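Local coordinates for integrase (Enterobacteria phage lambda, PDB 1AE9), which cuts and rejoins DNA as a tyrosine recombinase, integrating the phage genome into the host chromosome and, together with excisionase, releasing it again, at residues P129-H132 with E133-S136; V109-Y112 with F113-R117; Q35-G38 with D39-M43; T5-E8 with Y9-Y13. All blocks are in the same frame, centred on the assembly; numbering follows the deposited sequence.

Contact 1: residues P129-H132 with E133-S136; sequences PTFH and ELRS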
# COMPACT_ATOMS: atom_id res chain seq x y z
N PRO A 129 -8.05 18.11 -3.14
CA PRO A 129 -6.60 18.00 -2.94
C PRO A 129 -6.27 16.86 -1.97
O PRO A 129 -7.04 16.56 -1.06
CB PRO A 129 -6.24 19.36 -2.35
CG PRO A 129 -7.47 19.75 -1.60
CD PRO A 129 -8.57 19.35 -2.55
N THR A 130 -5.15 16.18 -2.22
CA THR A 130 -4.70 15.09 -1.38
C THR A 130 -3.55 15.59 -0.52
O THR A 130 -3.18 16.77 -0.58
CB THR A 130 -4.21 13.90 -2.24
OG1 THR A 130 -3.03 14.29 -2.97
CG2 THR A 130 -5.28 13.48 -3.24
N PHE A 131 -2.95 14.71 0.29
CA PHE A 131 -1.84 15.12 1.13
C PHE A 131 -0.70 15.66 0.25
O PHE A 131 0.02 16.57 0.66
CB PHE A 131 -1.33 13.95 1.98
CG PHE A 131 -0.35 14.37 3.05
CD1 PHE A 131 1.01 14.40 2.79
CD2 PHE A 131 -0.80 14.72 4.32
CE1 PHE A 131 1.92 14.78 3.77
CE2 PHE A 131 0.11 15.11 5.32
CZ PHE A 131 1.47 15.14 5.04
N HIS A 132 -0.56 15.12 -0.96
CA HIS A 132 0.48 15.59 -1.86
C HIS A 132 0.36 17.09 -2.16
O HIS A 132 1.36 17.76 -2.42
CB HIS A 132 0.50 14.82 -3.18
CG HIS A 132 1.49 15.36 -4.17
ND1 HIS A 132 1.13 16.18 -5.22
CD2 HIS A 132 2.84 15.26 -4.22
CE1 HIS A 132 2.21 16.58 -5.87
NE2 HIS A 132 3.26 16.03 -5.28
N GLU A 133 -0.85 17.63 -2.13
CA GLU A 133 -1.03 19.04 -2.42
C GLU A 133 -0.35 19.97 -1.42
O GLU A 133 -0.17 21.16 -1.70
CB GLU A 133 -2.52 19.38 -2.59
CG GLU A 133 -3.02 19.19 -4.03
CD GLU A 133 -2.61 17.85 -4.64
OE1 GLU A 133 -3.21 16.82 -4.27
OE2 GLU A 133 -1.70 17.83 -5.50
N LEU A 134 0.08 19.41 -0.29
CA LEU A 134 0.76 20.20 0.73
C LEU A 134 2.16 20.61 0.26
O LEU A 134 2.71 21.60 0.73
CB LEU A 134 0.85 19.41 2.05
CG LEU A 134 -0.49 19.19 2.76
CD1 LEU A 134 -0.31 18.30 3.96
CD2 LEU A 134 -1.08 20.52 3.18
N ARG A 135 2.72 19.85 -0.69
CA ARG A 135 4.04 20.14 -1.26
C ARG A 135 3.96 21.36 -2.20
O ARG A 135 4.84 22.22 -2.19
CB ARG A 135 4.55 18.90 -2.00
CG ARG A 135 5.92 19.03 -2.65
CD ARG A 135 6.46 17.64 -3.03
NE ARG A 135 7.37 17.67 -4.18
CZ ARG A 135 8.68 17.86 -4.13
NH1 ARG A 135 9.31 18.04 -2.97
NH2 ARG A 135 9.39 17.86 -5.26
N SER A 136 2.88 21.44 -2.98
CA SER A 136 2.66 22.57 -3.88
C SER A 136 2.37 23.80 -3.03
O SER A 136 2.83 24.90 -3.35
CB SER A 136 1.46 22.32 -4.80
OG SER A 136 1.65 21.15 -5.58
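Glu133 folds back over the turn ahead of its own helix and reaches Thr130, the two making a capping box. A bend at chi2 (48°) curls the glutamate chain so that OE1 arrives at the amide and hydroxyl of Thr130. There OE1 takes two bonds: Thr130 N comes in on its anti lone pair at 2.9 Å, nearly straight at 166°, while Thr130 OG1 donates from the syn side, out of the carboxylate plane. In return Glu133 N closes the type I turn onto Thr130 O at 2.9 Å, and Thr130 OG1 takes a weak capping bond from His132 N. The second oxygen serves His132, whose ring plane is 67° from the carboxylate: ND1 donates to OE2 over 3.3 Å, from above the carboxylate plane. On the apolar side of the turn, Leu134 lays CD1 over one face of the Phe131 ring, 3.6 Å from its centroid, a CH-pi contact offset toward the rim. That ring is set between helices 21-33, 37-42 and 106-120, and meets Phe113 edge-to-face. Arg135 runs out in an extended chain from CG to NE, its guanidinium held by the carbonyls of Gly34 and Leu155 close to Arg36 and His157. His132 and Arg135 are predicted active-site residues, as in the His-X-X-Arg motif of tyrosine recombinases. Glu133, also salt-bridged through OE1 to Arg1, is thus a second-shell residue: its rather long bond to ND1 probably limits the rotation of the His132 ring.

Contact 2: residues V109-Y112 with F113-R117; sequences VSRY and FMRAR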
# COMPACT_ATOMS: atom_id res chain seq x y z
N VAL A 109 -0.82 8.05 5.88
CA VAL A 109 -0.84 9.49 6.07
C VAL A 109 -1.87 10.13 5.15
O VAL A 109 -2.70 10.92 5.59
CB VAL A 109 0.55 10.11 5.83
CG1 VAL A 109 0.49 11.63 5.92
CG2 VAL A 109 1.55 9.57 6.84
N SER A 110 -1.84 9.75 3.87
CA SER A 110 -2.78 10.28 2.89
C SER A 110 -4.23 9.96 3.25
O SER A 110 -5.11 10.82 3.14
CB SER A 110 -2.48 9.70 1.51
OG SER A 110 -1.18 10.06 1.08
N ARG A 111 -4.45 8.73 3.71
CA ARG A 111 -5.78 8.24 4.09
C ARG A 111 -6.37 9.06 5.23
O ARG A 111 -7.53 9.48 5.17
CB ARG A 111 -5.68 6.76 4.48
CG ARG A 111 -6.99 6.00 4.54
CD ARG A 111 -6.72 4.50 4.70
NE ARG A 111 -5.80 4.00 3.66
CZ ARG A 111 -4.70 3.26 3.88
NH1 ARG A 111 -4.36 2.90 5.11
NH2 ARG A 111 -3.92 2.91 2.86
N TYR A 112 -5.58 9.29 6.28
CA TYR A 112 -6.08 10.07 7.40
C TYR A 112 -6.30 11.55 7.04
O TYR A 112 -7.24 12.19 7.53
CB TYR A 112 -5.17 9.90 8.62
CG TYR A 112 -5.48 8.63 9.40
CD1 TYR A 112 -6.43 8.63 10.42
CD2 TYR A 112 -4.84 7.43 9.09
CE1 TYR A 112 -6.74 7.46 11.11
CE2 TYR A 112 -5.14 6.25 9.78
CZ TYR A 112 -6.09 6.28 10.79
OH TYR A 112 -6.40 5.12 11.48
N PHE A 113 -5.44 12.07 6.17
CA PHE A 113 -5.56 13.45 5.71
C PHE A 113 -6.88 13.56 4.93
O PHE A 113 -7.65 14.49 5.13
CB PHE A 113 -4.38 13.84 4.80
CG PHE A 113 -4.52 15.21 4.19
CD1 PHE A 113 -4.09 16.34 4.87
CD2 PHE A 113 -5.10 15.37 2.94
CE1 PHE A 113 -4.25 17.61 4.32
CE2 PHE A 113 -5.27 16.64 2.37
CZ PHE A 113 -4.83 17.76 3.07
N MET A 114 -7.14 12.58 4.06
CA MET A 114 -8.36 12.55 3.28
C MET A 114 -9.60 12.58 4.18
O MET A 114 -10.59 13.27 3.88
CB MET A 114 -8.35 11.33 2.35
CG MET A 114 -9.66 11.04 1.62
SD MET A 114 -10.83 10.13 2.66
CE MET A 114 -9.98 8.50 2.79
N ARG A 115 -9.54 11.85 5.30
CA ARG A 115 -10.66 11.82 6.23
C ARG A 115 -10.87 13.17 6.92
O ARG A 115 -12.01 13.61 7.09
CB ARG A 115 -10.47 10.71 7.26
CG ARG A 115 -10.51 9.34 6.65
CD ARG A 115 -10.09 8.27 7.63
NE ARG A 115 -10.01 6.97 6.98
CZ ARG A 115 -9.52 5.87 7.55
NH1 ARG A 115 -9.07 5.92 8.80
NH2 ARG A 115 -9.48 4.74 6.86
N ALA A 116 -9.78 13.82 7.32
CA ALA A 116 -9.88 15.13 7.96
C ALA A 116 -10.43 16.13 6.93
O ALA A 116 -11.24 17.00 7.26
CB ALA A 116 -8.50 15.59 8.45
N ARG A 117 -10.01 15.99 5.68
CA ARG A 117 -10.48 16.86 4.60
C ARG A 117 -12.00 16.77 4.49
O ARG A 117 -12.68 17.79 4.39
CB ARG A 117 -9.83 16.45 3.28
CG ARG A 117 -10.10 17.40 2.14
CD ARG A 117 -9.64 16.78 0.84
NE ARG A 117 -10.48 15.65 0.45
CZ ARG A 117 -10.05 14.56 -0.18
NH1 ARG A 117 -8.76 14.44 -0.49
NH2 ARG A 117 -10.91 13.63 -0.57
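Arg115 brings NH1 over one face of the Tyr112 ring, 3.6 Å from CZ and toward the rim, a cation-pi contact between neighbouring turns of helix 106-120. Its CZ stands 4.8 Å from the ring centroid and only 11° off the normal, yet the guanidinium is not stacked flat: the two planes are 62° apart. An extended chain from CG to NE carries the group back along the helix toward its start. Arg111 lies side by side with Arg115, pointing the same way, its CG over a face of the guanidinium. The arginines therefore meet through the aliphatic part of one and the charged end of the other. Glu42 of the second subunit supplies the counter-charge, in a salt bridge to Arg115 NE, and also packs on Arg111 and Met114, placing this side of the helix at a subunit interface. The Tyr112 ring itself meets Trp22 edge-to-face.

Phe113 turns to the interior, where it packs on Ile12 of helix 6-15 and Met27 of helix 21-33, with Ala116 beside it on Leu23. Regular i to i+4 bonds run beneath all of this, from Phe113 N to Val109 O through Ala116 N to Tyr112 O. Met114 bends at chi2 (-82°) and chi3, and this double bend brings its methyl CE back over the backbone, 3.6 Å from Arg111 O.

Contact 3: residues Q35-G38 with D39-M43; sequences QRVG and DLCEM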
# COMPACT_ATOMS: atom_id res chain seq x y z
N GLN A 35 8.82 18.49 1.52
CA GLN A 35 9.18 17.16 1.04
C GLN A 35 7.99 16.24 0.72
O GLN A 35 6.92 16.36 1.32
CB GLN A 35 10.13 16.48 2.03
CG GLN A 35 11.44 17.25 2.26
CD GLN A 35 12.11 17.67 0.95
OE1 GLN A 35 12.49 16.83 0.13
NE2 GLN A 35 12.23 18.97 0.74
N ARG A 36 8.18 15.36 -0.26
CA ARG A 36 7.14 14.41 -0.66
C ARG A 36 6.80 13.55 0.55
O ARG A 36 7.68 13.29 1.39
CB ARG A 36 7.64 13.53 -1.79
CG ARG A 36 7.95 14.27 -3.09
CD ARG A 36 8.31 13.27 -4.18
NE ARG A 36 8.68 13.90 -5.45
CZ ARG A 36 9.86 14.45 -5.71
NH1 ARG A 36 10.82 14.47 -4.79
NH2 ARG A 36 10.10 14.94 -6.91
N VAL A 37 5.56 13.07 0.63
CA VAL A 37 5.11 12.26 1.76
C VAL A 37 5.97 11.01 2.00
O VAL A 37 6.25 10.67 3.16
CB VAL A 37 3.58 11.93 1.67
CG1 VAL A 37 3.28 11.05 0.46
CG2 VAL A 37 3.10 11.28 2.97
N GLY A 38 6.44 10.39 0.91
CA GLY A 38 7.29 9.21 1.04
C GLY A 38 8.53 9.56 1.83
O GLY A 38 8.95 8.80 2.71
N ASP A 39 9.10 10.73 1.57
CA ASP A 39 10.29 11.14 2.29
C ASP A 39 10.00 11.59 3.72
O ASP A 39 10.82 11.37 4.61
CB ASP A 39 11.06 12.22 1.52
CG ASP A 39 11.56 11.71 0.18
OD1 ASP A 39 12.05 10.56 0.13
OD2 ASP A 39 11.45 12.44 -0.82
N LEU A 40 8.83 12.18 3.96
CA LEU A 40 8.47 12.59 5.31
C LEU A 40 8.43 11.35 6.20
O LEU A 40 8.93 11.36 7.33
CB LEU A 40 7.09 13.26 5.35
CG LEU A 40 6.90 14.64 4.72
CD1 LEU A 40 5.42 14.99 4.78
CD2 LEU A 40 7.73 15.69 5.43
N CYS A 41 7.83 10.28 5.68
CA CYS A 41 7.70 9.02 6.41
C CYS A 41 9.05 8.32 6.66
O CYS A 41 9.16 7.51 7.58
CB CYS A 41 6.73 8.09 5.68
SG CYS A 41 5.01 8.67 5.69
N GLU A 42 10.07 8.67 5.89
CA GLU A 42 11.41 8.08 6.03
C GLU A 42 12.34 8.82 7.00
O GLU A 42 13.27 8.22 7.57
CB GLU A 42 12.08 7.96 4.65
CG GLU A 42 11.46 6.91 3.73
CD GLU A 42 11.53 5.51 4.31
OE1 GLU A 42 12.65 5.08 4.69
OE2 GLU A 42 10.48 4.83 4.41
N MET A 43 12.08 10.11 7.23
CA MET A 43 12.89 10.95 8.11
C MET A 43 13.08 10.37 9.51
O MET A 43 12.11 9.95 10.14
CB MET A 43 12.26 12.34 8.24
CG MET A 43 12.14 13.09 6.93
SD MET A 43 11.31 14.65 7.16
CE MET A 43 11.53 15.35 5.55
O HOH W 1 10.84 15.02 -1.37
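Leu40 tucks its CG against the carbonyl oxygens of Gln35 and Arg36, 3.8 Å from Gln35 O, on the tight side of a short helix with Arg36 at its N-cap position. Here too the extended Met43 side chain crosses that of Gln35 at about a right angle, its CE 3.8 Å from Gln35 CG. Two backbone bonds, Leu40 N to Arg36 O and Cys41 N to Val37 O, each 3.0 Å, hold the first turn.

The opposite character appears round Arg36, a predicted active-site residue. Its NH1 stays 4.5 Å from Asp39 OD2, too far for a salt bridge, and a water fills in: it donates to Asp39 OD2 (2.7 Å) and Gln35 OE1, accepts from Arg36 N, and weakly from NH1. Gln57 binds both Arg36 NH1 and Gln35 OE1, and Ser58 N binds Asp39 OD1, so the polar cluster is tied to the loop leading to Lys59. Glu42 faces the subunit interface, toward Arg115 of the third subunit.

Leu40 and Met43 pack on helix 21-33, Val37 and Cys41 on Val109 of helix 106-120, and Met43 also on strand 52-56, which sets this helix among helices 21-33 and 106-120 and strand 52-56.

Contact 4: residues T5-E8 with Y9-Y13; sequences TADE and YLKIY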
# COMPACT_ATOMS: atom_id res chain seq x y z
N THR A 5 -5.32 25.91 -0.56
CA THR A 5 -4.87 27.23 -0.12
C THR A 5 -4.50 27.20 1.36
O THR A 5 -4.79 26.22 2.06
CB THR A 5 -5.96 28.32 -0.34
OG1 THR A 5 -7.07 28.09 0.54
CG2 THR A 5 -6.45 28.31 -1.78
N ALA A 6 -3.86 28.26 1.83
CA ALA A 6 -3.48 28.35 3.24
C ALA A 6 -4.70 28.32 4.16
O ALA A 6 -4.68 27.66 5.20
CB ALA A 6 -2.66 29.62 3.48
N ASP A 7 -5.76 29.04 3.79
CA ASP A 7 -6.98 29.07 4.61
C ASP A 7 -7.64 27.68 4.65
O ASP A 7 -8.14 27.25 5.70
CB ASP A 7 -7.96 30.15 4.10
CG ASP A 7 -9.02 30.53 5.15
OD1 ASP A 7 -8.67 31.08 6.21
OD2 ASP A 7 -10.23 30.30 4.91
N GLU A 8 -7.60 26.96 3.53
CA GLU A 8 -8.17 25.62 3.45
C GLU A 8 -7.37 24.65 4.31
O GLU A 8 -7.94 23.76 4.94
CB GLU A 8 -8.25 25.15 1.99
CG GLU A 8 -9.32 25.88 1.19
CD GLU A 8 -9.29 25.58 -0.31
OE1 GLU A 8 -8.23 25.14 -0.82
OE2 GLU A 8 -10.31 25.80 -0.98
N TYR A 9 -6.05 24.84 4.34
CA TYR A 9 -5.16 24.01 5.17
C TYR A 9 -5.60 24.11 6.63
O TYR A 9 -5.62 23.12 7.36
CB TYR A 9 -3.70 24.48 5.02
CG TYR A 9 -2.74 24.01 6.10
CD1 TYR A 9 -2.75 24.61 7.37
CD2 TYR A 9 -1.84 22.97 5.87
CE1 TYR A 9 -1.89 24.17 8.38
CE2 TYR A 9 -0.96 22.53 6.88
CZ TYR A 9 -1.00 23.14 8.13
OH TYR A 9 -0.17 22.73 9.15
N LEU A 10 -5.92 25.33 7.06
CA LEU A 10 -6.35 25.57 8.44
C LEU A 10 -7.70 24.93 8.77
O LEU A 10 -7.91 24.48 9.90
CB LEU A 10 -6.35 27.07 8.75
CG LEU A 10 -4.95 27.71 8.84
CD1 LEU A 10 -5.04 29.22 9.01
CD2 LEU A 10 -4.16 27.10 9.98
N LYS A 11 -8.60 24.87 7.79
CA LYS A 11 -9.92 24.24 8.02
C LYS A 11 -9.71 22.73 8.24
O LYS A 11 -10.31 22.14 9.15
CB LYS A 11 -10.85 24.47 6.82
CG LYS A 11 -11.07 25.93 6.45
CD LYS A 11 -11.63 26.74 7.61
CE LYS A 11 -11.97 28.16 7.18
NZ LYS A 11 -12.39 29.00 8.32
N ILE A 12 -8.87 22.13 7.41
CA ILE A 12 -8.56 20.70 7.52
C ILE A 12 -7.82 20.44 8.84
O ILE A 12 -8.08 19.45 9.52
CB ILE A 12 -7.70 20.23 6.33
CG1 ILE A 12 -8.50 20.38 5.02
CG2 ILE A 12 -7.25 18.78 6.55
CD1 ILE A 12 -7.73 20.06 3.74
N TYR A 13 -6.90 21.35 9.18
CA TYR A 13 -6.12 21.26 10.42
C TYR A 13 -7.09 21.22 11.60
O TYR A 13 -6.92 20.42 12.52
CB TYR A 13 -5.18 22.46 10.53
CG TYR A 13 -4.16 22.37 11.65
CD1 TYR A 13 -4.49 22.75 12.95
CD2 TYR A 13 -2.87 21.90 11.41
CE1 TYR A 13 -3.55 22.68 13.98
CE2 TYR A 13 -1.93 21.82 12.43
CZ TYR A 13 -2.28 22.20 13.71
OH TYR A 13 -1.36 22.11 14.73
O HOH W 2 -9.15 29.98 8.93
O HOH W 3 -12.38 31.27 6.47
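Thr5 O accepts from Tyr9 N at 2.9 Å at the start of helix 6-15, and the next carbonyls follow in order: Ala6 O from Leu10 N, Asp7 O from Lys11 N, and Glu8 O from Ile12 N, with a weak second bond from Lys11 N. Across the first turn Thr5 and Glu8 exchange bonds in a capping box. Thr5 N donates to Glu8 OE1 at 3.0 Å, almost straight (169°) and on the anti side, tilted out of the carboxylate plane, while Glu8 N donates to Thr5 OG1 at 3.2 Å. With chi1 of Thr5 at 68° the hydroxyl lies between its own N and carbonyl carbon, where it can meet that amide.

Asp7 crosses Lys11, one turn further along, without a direct salt bridge. OD2 touches the lysine methylene CE at 3.6 Å, but NZ stands 4.2 Å off, and two waters span the gap. One donates to OD2 at 2.8 Å and accepts from NZ at 2.9 Å; the other donates to OD1 and has only a weak bond from NZ. The direct partner of OD1 is Lys85 of the fourth subunit, in a salt bridge.

Tyr9 and Ile12 face inward, onto helix 21-33, with Tyr9 also on Leu134 and Ile12 also on Phe113. Tyr13 OH binds Glu28. The box gives the amides of Thr5 and Glu8 side-chain acceptors at the helix start, where no preceding helical turn supplies carbonyls, and the glutamate charge there, like that of Asp7, would probably interact favourably with the helix dipole.

Overall arrangement
Contact 1 touches the other three. Phe131 packs against Val109 of contact 2 and, through CE1, against Leu40 CD1 of contact 3 at 3.6 Å; Pro129 O probably bonds Arg117 NH1 at 2.8 Å; Leu134 meets Tyr9 of contact 4. Contacts 2 and 4 join through Ile12, contacts 2 and 3 through Val109, whereas contacts 3 and 4 stay apart, nearest atoms about 10 Å. The predicted active site of this catalytic domain spans contacts 1 and 3: Arg135 NH2 and Arg36 NH2 stand 3.4 Å apart, consistent with a phosphate-binding pair, with Lys59 and His157 nearby; Phe166 replaces the nucleophilic tyrosine. Contacts 2 and 4 lie farther off, Tyr9 about 11 Å from Arg135 between side chains.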